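Local coordinates for protein VP24 (White spot syndrome virus, PDB 5HLJ) that serves as a major envelope protein of the virus, probably displaying a beta-rich domain held to the membrane by a transmembrane helix, at the interface of chains A and B. Sequence-based numbering; all coordinates share one arbitrary frame. Chains: chain A/B, VP24.

The interface of chains A and B. Residues chain A 16-18, 170; chain B 44.
B:Arg44, in the loop after strand 39-42 of chain B, reaches across to A:Pro170, the last residue of strand 161-170, and to the segment A:Val16 to A:Ser18 that leads into strand 19-28. The contact is one long side chain laid against a neighbouring copy. The arginine chain bends at chi3 (-27°), which turns the guanidinium over the proline ring. A:Pro170 CD stands 3.7 Å above the guanidinium plane, nearer its edge than its centre. A:Pro170 CD is 3.8 Å from B:Arg44 CZ. A:Pro170 CG adds a further contact, 4.0 Å from B:Arg44 CZ. The two side chains cross at about a right angle, with the proline ring carbons against one face of the guanidinium. One atom before the guanidinium NE, B:Arg44 CD lies 3.4 Å from the backbone O of A:Pro170. B:Arg44 NH2 comes 3.1 Å from the backbone O of A:Val16, but the oxygen lies well off the guanidinium plane, on the proline side, where the N-H is not aimed at it, and the pair is not a hydrogen bond. B:Arg44 NH1 lies 4.2 Å from the hydroxyl OG of A:Ser18. The carboxylate of A:Glu17 stays apart, with OE1 6.6 Å from B:Arg44 NH2; any attraction would be long-range. The patch hides 102 Å². It rests on van der Waals packing and perhaps weak electrostatics, and may support association of VP24 copies, though the structure alone does not show this pairing in the virion.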
ATOM      1  N   VAL A  16      -7.918  15.548 -11.551  1.00 92.48           N
ATOM      2  CA  VAL A  16      -8.563  16.051 -10.348  1.00 90.85           C
ATOM      3  C   VAL A  16      -8.754  14.940  -9.303  1.00 90.35           C
ATOM      4  O   VAL A  16      -9.212  15.197  -8.187  1.00 92.56           O
ATOM      5  CB  VAL A  16      -9.923  16.726 -10.690  1.00 98.66           C
ATOM      6  CG1 VAL A  16      -9.691  18.114 -11.304  1.00 92.26           C
ATOM      7  CG2 VAL A  16     -10.755  15.849 -11.623  1.00 92.70           C
ATOM      8  N   GLU A  17      -8.384  13.713  -9.668  1.00 90.09           N
ATOM      9  CA  GLU A  17      -8.411  12.579  -8.735  1.00 89.36           C
ATOM     10  C   GLU A  17      -7.130  11.756  -8.748  1.00 81.94           C
ATOM     11  O   GLU A  17      -6.386  11.756  -9.730  1.00 81.80           O
ATOM     12  CB  GLU A  17      -9.575  11.640  -9.045  1.00 92.56           C
ATOM     13  CG  GLU A  17     -10.847  11.943  -8.294  1.00101.40           C
ATOM     14  CD  GLU A  17     -12.025  12.119  -9.229  1.00108.37           C
ATOM     15  OE1 GLU A  17     -13.071  12.612  -8.772  1.00112.78           O
ATOM     16  OE2 GLU A  17     -11.905  11.768 -10.428  1.00107.47           O
ATOM     17  N   SER A  18      -6.912  11.024  -7.662  1.00 76.57           N
ATOM     18  CA  SER A  18      -5.798  10.099  -7.552  1.00 72.97           C
ATOM     19  C   SER A  18      -6.009   8.867  -8.403  1.00 72.42           C
ATOM     20  O   SER A  18      -7.134   8.481  -8.664  1.00 78.23           O
ATOM     21  CB  SER A  18      -5.595   9.671  -6.110  1.00 70.79           C
ATOM     22  OG  SER A  18      -5.374  10.801  -5.296  1.00 88.52           O
ATOM     23  N   PRO A 170      -3.133  14.764  -7.728  1.00 70.14           N
ATOM     24  CA  PRO A 170      -2.935  16.125  -8.234  1.00 72.85           C
ATOM     25  C   PRO A 170      -2.235  17.031  -7.241  1.00 70.36           C
ATOM     26  O   PRO A 170      -2.437  16.887  -6.040  1.00 74.72           O
ATOM     27  CB  PRO A 170      -4.370  16.624  -8.480  1.00 78.29           C
ATOM     28  CG  PRO A 170      -5.240  15.405  -8.412  1.00 77.67           C
ATOM     29  CD  PRO A 170      -4.557  14.471  -7.485  1.00 74.96           C
TER
ATOM     30  N   ARG B  44      -6.113  18.434  -0.117  1.00 71.42           N
ATOM     31  CA  ARG B  44      -7.104  18.931  -1.060  1.00 71.75           C
ATOM     32  C   ARG B  44      -8.528  18.677  -0.567  1.00 70.31           C
ATOM     33  O   ARG B  44      -9.417  19.463  -0.845  1.00 77.46           O
ATOM     34  CB  ARG B  44      -6.916  18.319  -2.460  1.00 74.16           C
ATOM     35  CG  ARG B  44      -5.480  17.961  -2.833  1.00 80.43           C
ATOM     36  CD  ARG B  44      -5.351  17.524  -4.318  1.00 86.00           C
ATOM     37  NE  ARG B  44      -6.586  16.937  -4.859  1.00 98.99           N
ATOM     38  CZ  ARG B  44      -6.920  15.643  -4.776  1.00 99.69           C
ATOM     39  NH1 ARG B  44      -6.117  14.766  -4.156  1.00 86.29           N
ATOM     40  NH2 ARG B  44      -8.073  15.223  -5.307  1.00 93.76           N
TER